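Local coordinates for heparin binding protein (Homo sapiens, PDB 1A7S) that binds heparin and kills Gram-negative bacteria as a neutrophil granule protein, acting also as a chemoattractant for monocytes and fibroblasts, at residues T121-G127 / T177-E182; I1-R5 / G168-D174; A185-S190 / F202-V206; P13-S17 / G27-I31. All coordinates share one frame. Where two conformers were deposited one is given. Residue numbers count along the deposited sequence, not the author numbering.

Contact 1: residues T121-G127 / T177-E182; sequences TRCQVAG and TPLVCE. With NAG (2-acetamido-2-deoxy-beta-D-glucopyranose), chain B; EOH (ethanol), chain G.
Two strands, 122-127 and 178-181, run antiparallel in the second barrel of this chymotrypsin-like fold, axes 4.8 Å apart at 150°. T177 OG1 donates to A126 O (2.7 Å), and its CG2 lies 3.5 Å from V125 CG2. At P178 an ethanol, probably from the crystallisation liquor, bridges the strands, accepting from A126 N (2.9 Å to its O) and donating to P178 O (2.7 Å). L179 (chi1 t) points with V125 to the face covered by F203, and its CD1 reaches C123 CB at 3.6 Å. V180 and Q124 form an antiparallel hydrogen-bonded pair, Q124 N to V180 O and V180 N to Q124 O both 3.0 Å. C181 (chi1 -44°) joins C123 (chi1 -53°), SG to SG 2.0 Å, chi3 97°, their CA atoms 4.3 Å apart. At E182 phi turns positive; a water donates to E182 OE2 (3.3 Å) and T121 OG1 (3.1 Å), which also bonds E118. With two backbone bonds centred on Q124-V180, the disulfide adds a covalent tie beside them.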
loop_
_atom_site.group_PDB
_atom_site.type_symbol
_atom_site.label_atom_id
_atom_site.label_comp_id
_atom_site.label_asym_id
_atom_site.label_seq_id
_atom_site.Cartn_x
_atom_site.Cartn_y
_atom_site.Cartn_z
ATOM N N THR A 121 -13.249 0.393 13.879
ATOM C CA THR A 121 -12.383 -0.824 13.680
ATOM C C THR A 121 -10.921 -0.366 13.748
ATOM O O THR A 121 -10.527 0.623 13.174
ATOM C CB THR A 121 -12.668 -1.384 12.276
ATOM O OG1 THR A 121 -14.024 -1.798 12.231
ATOM C CG2 THR A 121 -11.811 -2.669 12.007
ATOM N N ARG A 122 -10.162 -1.118 14.522
ATOM C CA ARG A 122 -8.725 -0.919 14.653
ATOM C C ARG A 122 -7.988 -1.618 13.498
ATOM O O ARG A 122 -8.295 -2.761 13.126
ATOM C CB ARG A 122 -8.292 -1.500 16.018
ATOM C CG ARG A 122 -8.907 -0.521 17.096
ATOM C CD ARG A 122 -8.575 -1.014 18.491
ATOM N NE ARG A 122 -7.172 -1.048 18.776
ATOM C CZ ARG A 122 -6.521 -0.378 19.703
ATOM N NH1 ARG A 122 -7.132 -0.002 20.848
ATOM N NH2 ARG A 122 -5.229 -0.125 19.559
ATOM N N CYS A 123 -7.075 -0.916 12.924
ATOM C CA CYS A 123 -6.249 -1.347 11.810
ATOM C C CYS A 123 -4.782 -0.919 12.091
ATOM O O CYS A 123 -4.490 -0.250 13.074
ATOM C CB CYS A 123 -6.746 -0.648 10.537
ATOM S SG CYS A 123 -8.489 -0.804 10.164
ATOM N N GLN A 124 -3.911 -1.301 11.177
ATOM C CA GLN A 124 -2.538 -0.818 11.148
ATOM C C GLN A 124 -2.172 -0.421 9.704
ATOM O O GLN A 124 -2.721 -0.945 8.768
ATOM C CB GLN A 124 -1.519 -1.862 11.629
ATOM C CG GLN A 124 -1.673 -2.209 13.091
ATOM C CD GLN A 124 -0.637 -3.090 13.672
ATOM O OE1 GLN A 124 -0.246 -2.900 14.887
ATOM N NE2 GLN A 124 -0.101 -4.001 12.985
ATOM N N VAL A 125 -1.218 0.505 9.644
ATOM C CA VAL A 125 -0.588 0.876 8.404
ATOM C C VAL A 125 0.904 0.914 8.613
ATOM O O VAL A 125 1.344 1.462 9.691
ATOM C CB VAL A 125 -1.182 2.156 7.799
ATOM C CG1 VAL A 125 -1.142 3.345 8.670
ATOM C CG2 VAL A 125 -0.642 2.363 6.419
ATOM N N ALA A 126 1.693 0.408 7.755
ATOM C CA ALA A 126 3.131 0.336 7.811
ATOM C C ALA A 126 3.731 0.859 6.503
ATOM O O ALA A 126 3.174 0.720 5.428
ATOM C CB ALA A 126 3.592 -1.080 8.092
ATOM N N GLY A 127 4.967 1.351 6.585
ATOM C CA GLY A 127 5.656 1.828 5.439
ATOM C C GLY A 127 6.975 2.469 5.750
ATOM O O GLY A 127 7.336 2.619 6.930
ATOM N N THR A 177 0.767 1.930 0.156
ATOM C CA THR A 177 0.886 0.909 1.189
ATOM C C THR A 177 -0.456 0.476 1.721
ATOM O O THR A 177 -1.417 1.265 1.733
ATOM C CB THR A 177 1.855 1.422 2.314
ATOM O OG1 THR A 177 2.550 0.313 2.844
ATOM C CG2 THR A 177 1.120 2.174 3.390
ATOM N N PRO A 178 -0.639 -0.760 2.136
ATOM C CA PRO A 178 -1.957 -1.241 2.508
ATOM C C PRO A 178 -2.351 -0.835 3.930
ATOM O O PRO A 178 -1.562 -0.748 4.850
ATOM C CB PRO A 178 -1.793 -2.761 2.409
ATOM C CG PRO A 178 -0.346 -3.006 2.744
ATOM C CD PRO A 178 0.380 -1.850 2.088
ATOM N N LEU A 179 -3.640 -0.686 4.067
ATOM C CA LEU A 179 -4.315 -0.583 5.385
ATOM C C LEU A 179 -4.810 -2.007 5.698
ATOM O O LEU A 179 -5.585 -2.551 4.901
ATOM C CB LEU A 179 -5.530 0.380 5.275
ATOM C CG LEU A 179 -6.353 0.449 6.584
ATOM C CD1 LEU A 179 -5.568 1.187 7.646
ATOM C CD2 LEU A 179 -7.688 1.145 6.308
ATOM N N VAL A 180 -4.355 -2.582 6.828
ATOM C CA VAL A 180 -4.714 -3.910 7.201
ATOM C C VAL A 180 -5.645 -3.868 8.418
ATOM O O VAL A 180 -5.274 -3.340 9.439
ATOM C CB VAL A 180 -3.487 -4.779 7.529
ATOM C CG1 VAL A 180 -3.915 -6.136 7.937
ATOM C CG2 VAL A 180 -2.590 -4.828 6.263
ATOM N N CYS A 181 -6.814 -4.431 8.236
ATOM C CA CYS A 181 -7.802 -4.518 9.321
ATOM C C CYS A 181 -8.289 -5.966 9.334
ATOM O O CYS A 181 -8.659 -6.490 8.298
ATOM C CB CYS A 181 -9.005 -3.575 9.097
ATOM S SG CYS A 181 -8.665 -1.925 8.539
ATOM N N GLU A 182 -8.305 -6.599 10.508
ATOM C CA GLU A 182 -8.837 -7.920 10.656
ATOM C C GLU A 182 -8.216 -8.922 9.645
ATOM O O GLU A 182 -8.861 -9.743 9.057
ATOM C CB GLU A 182 -10.368 -7.951 10.514
ATOM C CG GLU A 182 -11.122 -6.949 11.356
ATOM C CD GLU A 182 -12.604 -6.784 11.189
ATOM O OE1 GLU A 182 -13.206 -6.746 10.098
ATOM O OE2 GLU A 182 -13.196 -6.540 12.250
HETATM C C1 NAG B . -1.289 -0.986 18.935
HETATM C C2 NAG B . -0.034 -0.527 19.752
HETATM C C3 NAG B . 0.349 -1.648 20.702
HETATM C C4 NAG B . -0.912 -1.846 21.659
HETATM C C5 NAG B . -2.003 -2.384 20.703
HETATM C C6 NAG B . -3.358 -2.479 21.359
HETATM C C7 NAG B . 1.548 0.857 18.419
HETATM C C8 NAG B . 2.581 0.918 17.342
HETATM N N2 NAG B . 1.108 -0.366 18.801
HETATM O O3 NAG B . 1.380 -1.223 21.532
HETATM O O4 NAG B . -0.478 -2.935 22.536
HETATM O O5 NAG B . -2.363 -1.270 19.855
HETATM O O6 NAG B . -3.496 -1.492 22.344
HETATM O O7 NAG B . 1.066 1.831 18.899
HETATM C C1 EOH G . 0.523 -2.878 6.595
HETATM C C2 EOH G . -0.035 -2.871 7.965
HETATM O O EOH G . 0.760 -1.584 5.929
HETATM O O HOH W 1 -14.843 -4.258 13.933
#

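Contact 2: residues I1-R5 / G168-D174; sequences IVGGR and GGICNGD. With NAG (2-acetamido-2-deoxy-beta-D-glucopyranose), chain B; EOH (ethanol), chain L.
This is the activation (N-terminal) salt bridge of the chymotrypsin-like fold, kept in a protease homolog: the free amino group of I1 is buried against D174, I1 N to D174 OD2 2.7 Å. In active relatives the residue after this aspartate is the catalytic serine; this homolog carries glycine there. OD2 also accepts from C171 N at 2.9 Å, while D174 OD1 takes the amide of G129, so both carboxylate oxygens are satisfied. A type II turn from C171 to D174, closed by D174 N to C171 O (3.0 Å), presents the acid. Neither segment is regular, but V2 and G169 form a single antiparallel hydrogen-bonded bridge, CA to CA 5.3 Å: V2 N donates to G169 O (2.8 Å) and G169 N to V2 O (3.0 Å). I1 O is taken by the Q131 side chain. A CB on G3 would clash with G168 CA; G169 needs to be glycine for its own backbone angles (141/-157), where a CB would jam against the preceding carbonyl. C171 is disulfide-bonded to C196. R5 NH1 donates to NAG O3 of the glycan (3.2 Å). The I1 side chain (m, m) places CD1 4.5 Å from I170 CG2.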
loop_
_atom_site.group_PDB
_atom_site.type_symbol
_atom_site.label_atom_id
_atom_site.label_comp_id
_atom_site.label_asym_id
_atom_site.label_seq_id
_atom_site.Cartn_x
_atom_site.Cartn_y
_atom_site.Cartn_z
ATOM N N ILE A 1 5.648 7.115 7.577
ATOM C CA ILE A 1 4.655 6.998 8.702
ATOM C C ILE A 1 5.047 7.956 9.789
ATOM O O ILE A 1 6.197 7.932 10.222
ATOM C CB ILE A 1 4.653 5.552 9.223
ATOM C CG1 ILE A 1 4.273 4.493 8.155
ATOM C CG2 ILE A 1 3.798 5.394 10.487
ATOM C CD1 ILE A 1 2.786 4.529 7.713
ATOM N N VAL A 2 4.054 8.742 10.230
ATOM C CA VAL A 2 4.207 9.631 11.359
ATOM C C VAL A 2 3.566 9.038 12.575
ATOM O O VAL A 2 2.534 8.366 12.490
ATOM C CB VAL A 2 3.624 11.048 11.018
ATOM C CG1 VAL A 2 2.245 11.075 10.560
ATOM C CG2 VAL A 2 3.937 12.000 12.174
ATOM N N GLY A 3 4.199 9.205 13.743
ATOM C CA GLY A 3 3.585 8.770 14.972
ATOM C C GLY A 3 3.639 7.295 15.196
ATOM O O GLY A 3 2.863 6.783 16.025
ATOM N N GLY A 4 4.474 6.587 14.491
ATOM C CA GLY A 4 4.588 5.153 14.544
ATOM C C GLY A 4 5.820 4.649 15.281
ATOM O O GLY A 4 6.586 5.405 15.842
ATOM N N ARG A 5 5.973 3.354 15.240
ATOM C CA ARG A 5 7.062 2.595 15.856
ATOM C C ARG A 5 7.851 1.853 14.789
ATOM O O ARG A 5 7.314 1.457 13.750
ATOM C CB ARG A 5 6.446 1.559 16.809
ATOM C CG ARG A 5 7.232 0.597 17.542
ATOM C CD ARG A 5 6.415 -0.336 18.454
ATOM N NE ARG A 5 5.731 0.501 19.471
ATOM C CZ ARG A 5 4.718 0.030 20.187
ATOM N NH1 ARG A 5 4.201 -1.187 19.964
ATOM N NH2 ARG A 5 4.167 0.833 21.080
ATOM N N GLY A 168 -0.475 11.154 13.553
ATOM C CA GLY A 168 -0.175 9.748 13.303
ATOM C C GLY A 168 -0.849 9.330 11.976
ATOM O O GLY A 168 -1.941 9.752 11.719
ATOM N N GLY A 169 -0.105 8.584 11.171
ATOM C CA GLY A 169 -0.655 8.127 9.907
ATOM C C GLY A 169 0.371 8.180 8.797
ATOM O O GLY A 169 1.591 8.134 9.032
ATOM N N ILE A 170 -0.081 8.240 7.570
ATOM C CA ILE A 170 0.760 8.157 6.391
ATOM C C ILE A 170 1.463 9.426 6.073
ATOM O O ILE A 170 1.039 10.537 6.464
ATOM C CB ILE A 170 -0.066 7.652 5.183
ATOM C CG1 ILE A 170 -1.105 8.658 4.728
ATOM C CG2 ILE A 170 -0.687 6.274 5.476
ATOM C CD1 ILE A 170 -1.991 8.241 3.543
ATOM N N CYS A 171 2.529 9.360 5.331
ATOM C CA CYS A 171 3.226 10.526 4.856
ATOM C C CYS A 171 3.896 10.277 3.534
ATOM O O CYS A 171 3.647 9.241 2.865
ATOM C CB CYS A 171 4.096 11.128 5.943
ATOM S SG CYS A 171 4.519 12.879 5.820
ATOM N N ASN A 172 4.768 11.124 3.059
ATOM C CA ASN A 172 5.446 10.956 1.779
ATOM C C ASN A 172 6.163 9.624 1.755
ATOM O O ASN A 172 6.871 9.272 2.663
ATOM C CB ASN A 172 6.476 12.082 1.604
ATOM C CG ASN A 172 6.070 13.464 1.905
ATOM O OD1 ASN A 172 6.847 14.289 2.287
ATOM N ND2 ASN A 172 4.800 13.825 1.698
ATOM N N GLY A 173 5.943 8.828 0.672
ATOM C CA GLY A 173 6.589 7.526 0.546
ATOM C C GLY A 173 5.702 6.391 0.981
ATOM O O GLY A 173 6.029 5.195 0.775
ATOM N N ASP A 174 4.610 6.685 1.673
ATOM C CA ASP A 174 3.638 5.664 2.070
ATOM C C ASP A 174 2.541 5.462 1.054
ATOM O O ASP A 174 1.691 4.571 1.272
ATOM C CB ASP A 174 3.059 5.972 3.430
ATOM C CG ASP A 174 4.099 5.929 4.539
ATOM O OD1 ASP A 174 4.953 5.012 4.545
ATOM O OD2 ASP A 174 4.049 6.882 5.403
HETATM C C1 NAG B . -1.289 -0.986 18.935
HETATM C C2 NAG B . -0.034 -0.527 19.752
HETATM C C3 NAG B . 0.349 -1.648 20.702
HETATM C C4 NAG B . -0.912 -1.846 21.659
HETATM C C5 NAG B . -2.003 -2.384 20.703
HETATM C C6 NAG B . -3.358 -2.479 21.359
HETATM C C7 NAG B . 1.548 0.857 18.419
HETATM C C8 NAG B . 2.581 0.918 17.342
HETATM N N2 NAG B . 1.108 -0.366 18.801
HETATM O O3 NAG B . 1.380 -1.223 21.532
HETATM O O4 NAG B . -0.478 -2.935 22.536
HETATM O O5 NAG B . -2.363 -1.270 19.855
HETATM O O6 NAG B . -3.496 -1.492 22.344
HETATM O O7 NAG B . 1.066 1.831 18.899
HETATM C C1 EOH L . 1.339 11.831 2.188
HETATM C C2 EOH L . 0.155 11.833 3.066
HETATM O O EOH L . 2.181 13.026 2.359
#

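Contact 3: residues A185-S190 / F202-V206; sequences AHGVAS and FFTRV
Strands 185-190 and 202-205 run antiparallel, with axes 4.0 Å apart at their closest and inclined at 130°. In register, A189 faces F203 as a non-hydrogen-bonded pair, CA to CA 4.4 Å. Four backbone bonds form the ladder: S190 N to F202 O 3.0 Å, T204 N to V188 O 2.8 Å, V188 N to T204 O 3.2 Å and V206 N to H186 O 3.2 Å. CA-H...O contacts sit between them, G187 CA to T204 O 3.1 Å and F203 CA to V188 O 3.2 Å. H186 (-87/-14) and G187 (-146/159) together face L179 in a classic beta bulge on the other edge of strand 185-190. The two strands make up a beta hairpin in the second barrel of the chymotrypsin fold, flanked by strands 178-181 and 158-162. On one face F203 (chi1 m, chi2 86°) lies beside the chain, CE2 3.7 Å from A189 CB; a CB on G187 would run into F203 CB. On the other, V188 CG2 meets V206 CG2 at 3.8 Å, both valines being t and both touching M37. T204 OG1 bonds the backbone oxygen of D89 and S190 OG its carboxylate. A185 O, 3.3 Å from V206 CB, is buried with no hydrogen-bond partner.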
loop_
_atom_site.group_PDB
_atom_site.type_symbol
_atom_site.label_atom_id
_atom_site.label_comp_id
_atom_site.label_asym_id
_atom_site.label_seq_id
_atom_site.Cartn_x
_atom_site.Cartn_y
_atom_site.Cartn_z
ATOM N N ALA A 185 -6.470 -6.697 3.521
ATOM C CA ALA A 185 -6.130 -5.388 2.871
ATOM C C ALA A 185 -7.378 -4.628 2.523
ATOM O O ALA A 185 -7.951 -4.709 1.448
ATOM C CB ALA A 185 -5.334 -5.692 1.594
ATOM N N HIS A 186 -7.886 -3.830 3.491
ATOM C CA HIS A 186 -9.118 -3.053 3.269
ATOM C C HIS A 186 -8.835 -1.726 2.628
ATOM O O HIS A 186 -9.781 -1.113 2.129
ATOM C CB HIS A 186 -9.823 -2.855 4.635
ATOM C CG HIS A 186 -10.743 -3.956 4.991
ATOM N ND1 HIS A 186 -11.937 -4.099 4.336
ATOM C CD2 HIS A 186 -10.581 -5.023 5.852
ATOM C CE1 HIS A 186 -12.535 -5.194 4.868
ATOM N NE2 HIS A 186 -11.719 -5.743 5.762
ATOM N N GLY A 187 -7.597 -1.248 2.590
ATOM C CA GLY A 187 -7.306 -0.007 1.993
ATOM C C GLY A 187 -5.928 0.013 1.309
ATOM O O GLY A 187 -5.077 -0.763 1.611
ATOM N N VAL A 188 -5.810 0.974 0.395
ATOM C CA VAL A 188 -4.563 1.316 -0.269
ATOM C C VAL A 188 -4.316 2.818 -0.009
ATOM O O VAL A 188 -5.174 3.625 -0.337
ATOM C CB VAL A 188 -4.623 1.058 -1.781
ATOM C CG1 VAL A 188 -3.383 1.608 -2.472
ATOM C CG2 VAL A 188 -4.734 -0.451 -2.049
ATOM N N ALA A 189 -3.182 3.167 0.616
ATOM C CA ALA A 189 -2.977 4.560 0.981
ATOM C C ALA A 189 -3.011 5.472 -0.221
ATOM O O ALA A 189 -2.321 5.245 -1.233
ATOM C CB ALA A 189 -1.657 4.711 1.751
ATOM N N SER A 190 -3.837 6.507 -0.148
ATOM C CA SER A 190 -4.056 7.409 -1.254
ATOM C C SER A 190 -3.630 8.816 -0.978
ATOM O O SER A 190 -2.744 9.355 -1.665
ATOM C CB SER A 190 -5.446 7.326 -1.791
ATOM O OG SER A 190 -5.780 8.163 -2.817
ATOM N N PHE A 202 -6.870 9.006 3.892
ATOM C CA PHE A 202 -7.773 8.416 2.944
ATOM C C PHE A 202 -7.085 7.249 2.220
ATOM O O PHE A 202 -6.059 7.443 1.565
ATOM C CB PHE A 202 -8.193 9.477 1.885
ATOM C CG PHE A 202 -9.120 10.508 2.433
ATOM C CD1 PHE A 202 -8.647 11.487 3.290
ATOM C CD2 PHE A 202 -10.461 10.511 2.126
ATOM C CE1 PHE A 202 -9.444 12.484 3.752
ATOM C CE2 PHE A 202 -11.283 11.503 2.568
ATOM C CZ PHE A 202 -10.820 12.479 3.400
ATOM N N PHE A 203 -7.742 6.083 2.297
ATOM C CA PHE A 203 -7.303 4.882 1.634
ATOM C C PHE A 203 -8.357 4.470 0.610
ATOM O O PHE A 203 -9.554 4.575 0.863
ATOM C CB PHE A 203 -7.174 3.720 2.675
ATOM C CG PHE A 203 -6.102 3.944 3.690
ATOM C CD1 PHE A 203 -6.315 4.638 4.832
ATOM C CD2 PHE A 203 -4.858 3.373 3.499
ATOM C CE1 PHE A 203 -5.355 4.860 5.776
ATOM C CE2 PHE A 203 -3.858 3.536 4.446
ATOM C CZ PHE A 203 -4.089 4.324 5.557
ATOM N N THR A 204 -7.935 4.017 -0.541
ATOM C CA THR A 204 -8.892 3.448 -1.513
ATOM C C THR A 204 -9.573 2.269 -0.894
ATOM O O THR A 204 -8.909 1.432 -0.264
ATOM C CB THR A 204 -8.084 3.019 -2.758
ATOM O OG1 THR A 204 -7.343 4.157 -3.133
ATOM C CG2 THR A 204 -9.030 2.503 -3.870
ATOM N N ARG A 205 -10.891 2.188 -1.012
ATOM C CA ARG A 205 -11.670 1.119 -0.424
ATOM C C ARG A 205 -11.565 -0.140 -1.281
ATOM O O ARG A 205 -12.289 -0.317 -2.244
ATOM C CB ARG A 205 -13.109 1.573 -0.261
ATOM C CG ARG A 205 -13.967 0.548 0.513
ATOM C CD ARG A 205 -15.444 1.039 0.704
ATOM N NE ARG A 205 -15.456 2.107 1.724
ATOM C CZ ARG A 205 -15.688 1.938 3.019
ATOM N NH1 ARG A 205 -15.719 0.688 3.539
ATOM N NH2 ARG A 205 -15.822 2.952 3.815
ATOM N N VAL A 206 -10.665 -1.014 -0.912
ATOM C CA VAL A 206 -10.311 -2.203 -1.674
ATOM C C VAL A 206 -11.512 -3.064 -1.979
ATOM O O VAL A 206 -11.643 -3.615 -3.088
ATOM C CB VAL A 206 -9.197 -2.990 -1.021
ATOM C CG1 VAL A 206 -8.911 -4.310 -1.745
ATOM C CG2 VAL A 206 -7.895 -2.201 -0.986
#

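Contact 4: residues P13-S17 / G27-I31; sequences PFLAS and GGALI
The strongest bonds here are between backbones. A16 N donates to G28 O at 2.8 Å and L30 N to F14 O at 2.9 Å, both nearly straight; the return bond of the A16-G28 pair, G28 N to A16 O, is weak, 3.2 Å and bent to 127°. The register follows: L15 opposite A29 (CA to CA 4.7 Å) and S17 opposite G27 (4.8 Å) are non-hydrogen-bonded pairs, with the hydrogen-bonded pair A16-G28 (4.7 Å) between them. Strands 15-17 and 27-31 are antiparallel at 133°, axes 4.4 Å apart. Two CA-H...O contacts tighten the join: A29 CA to F14 O and G27 CA to A16 O, each 3.2 Å. F14 itself is not yet extended (-88/-9), whereas G28 is almost fully stretched (-176/-174). Around this ladder the packing is apolar. The F14 ring (chi1 p) comes obliquely to A29, CD1 to CB 4.3 Å, and goes on to P178 and V180. L15 (m, t) lies on the same face of the sheet as A29, and both touch P178; A16 points to the other face, onto V53, L55 and V36. S17 OG is held by H24. Residues 27-31 fall within 20-44, a region with antibiotic activity. This is the opening antiparallel hairpin of the first of the two six-stranded barrels of the chymotrypsin fold.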
loop_
_atom_site.group_PDB
_atom_site.type_symbol
_atom_site.label_atom_id
_atom_site.label_comp_id
_atom_site.label_asym_id
_atom_site.label_seq_id
_atom_site.Cartn_x
_atom_site.Cartn_y
_atom_site.Cartn_z
ATOM N N PRO A 13 5.423 -8.951 6.103
ATOM C CA PRO A 13 6.187 -9.607 5.018
ATOM C C PRO A 13 5.542 -9.529 3.628
ATOM O O PRO A 13 6.164 -9.937 2.644
ATOM C CB PRO A 13 6.343 -11.022 5.515
ATOM C CG PRO A 13 5.202 -11.268 6.428
ATOM C CD PRO A 13 4.840 -9.948 7.034
ATOM N N PHE A 14 4.371 -8.954 3.516
ATOM C CA PHE A 14 3.698 -8.680 2.283
ATOM C C PHE A 14 4.076 -7.347 1.686
ATOM O O PHE A 14 3.619 -7.005 0.598
ATOM C CB PHE A 14 2.172 -8.796 2.454
ATOM C CG PHE A 14 1.704 -8.001 3.651
ATOM C CD1 PHE A 14 1.594 -6.650 3.607
ATOM C CD2 PHE A 14 1.442 -8.657 4.883
ATOM C CE1 PHE A 14 1.266 -5.887 4.729
ATOM C CE2 PHE A 14 1.118 -7.896 5.988
ATOM C CZ PHE A 14 1.051 -6.544 5.936
ATOM N N LEU A 15 4.815 -6.510 2.409
ATOM C CA LEU A 15 5.049 -5.169 2.000
ATOM C C LEU A 15 5.994 -5.073 0.788
ATOM O O LEU A 15 7.029 -5.775 0.779
ATOM C CB LEU A 15 5.651 -4.311 3.086
ATOM C CG LEU A 15 4.835 -3.741 4.129
ATOM C CD1 LEU A 15 5.701 -2.823 5.003
ATOM C CD2 LEU A 15 3.576 -2.990 3.660
ATOM N N ALA A 16 5.669 -4.180 -0.102
ATOM C CA ALA A 16 6.545 -3.870 -1.225
ATOM C C ALA A 16 7.084 -2.464 -1.099
ATOM O O ALA A 16 6.399 -1.572 -0.627
ATOM C CB ALA A 16 5.700 -3.940 -2.517
ATOM N N SER A 17 8.295 -2.288 -1.598
ATOM C CA SER A 17 8.943 -1.004 -1.842
ATOM C C SER A 17 8.985 -0.830 -3.364
ATOM O O SER A 17 9.529 -1.671 -4.047
ATOM C CB SER A 17 10.332 -0.977 -1.236
ATOM O OG SER A 17 11.047 0.157 -1.673
ATOM N N GLY A 27 4.787 2.502 -1.564
ATOM C CA GLY A 27 4.671 1.126 -1.101
ATOM C C GLY A 27 3.626 0.373 -1.878
ATOM O O GLY A 27 3.036 0.864 -2.839
ATOM N N GLY A 28 3.385 -0.844 -1.446
ATOM C CA GLY A 28 2.381 -1.730 -2.016
ATOM C C GLY A 28 2.324 -2.998 -1.207
ATOM O O GLY A 28 3.025 -3.141 -0.197
ATOM N N ALA A 29 1.560 -3.951 -1.672
ATOM C CA ALA A 29 1.441 -5.239 -1.016
ATOM C C ALA A 29 1.398 -6.344 -2.082
ATOM O O ALA A 29 0.677 -6.219 -3.081
ATOM C CB ALA A 29 0.130 -5.321 -0.223
ATOM N N LEU A 30 2.090 -7.431 -1.827
ATOM C CA LEU A 30 1.943 -8.606 -2.675
ATOM C C LEU A 30 0.563 -9.189 -2.391
ATOM O O LEU A 30 0.258 -9.527 -1.247
ATOM C CB LEU A 30 3.040 -9.638 -2.309
ATOM C CG LEU A 30 3.137 -10.847 -3.242
ATOM C CD1 LEU A 30 3.646 -10.436 -4.633
ATOM C CD2 LEU A 30 3.986 -11.930 -2.661
ATOM N N ILE A 31 -0.283 -9.341 -3.427
ATOM C CA ILE A 31 -1.639 -9.883 -3.257
ATOM C C ILE A 31 -1.869 -11.157 -4.026
ATOM O O ILE A 31 -2.965 -11.767 -3.957
ATOM C CB ILE A 31 -2.728 -8.858 -3.607
ATOM C CG1 ILE A 31 -2.626 -8.341 -5.049
ATOM C CG2 ILE A 31 -2.675 -7.694 -2.597
ATOM C CD1 ILE A 31 -3.940 -7.870 -5.635
#

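All four contacts are largely buried, but they differ in place: contacts 1 and 3 in one barrel, 4 in the other, 2 between loops. Strands 178-181 and 184-192 adjoin in one sheet: L179 N and G187 O, and A189 N and T177 O, are hydrogen-bonding partners at 2.8 Å. Contact 4 meets contact 1 across the boundary by side-chain and backbone packing, including P178 CG to A29 CB 3.8 Å, without touching contact 3. The charged pair of contact 2 contrasts with the backbone ladders of 3 and 4 and the disulfide of 1; D174 OD1 reaches G127 CA at 3.4 Å. Contacts 1 and 2 alone extend to the glycan, through R122 and R5.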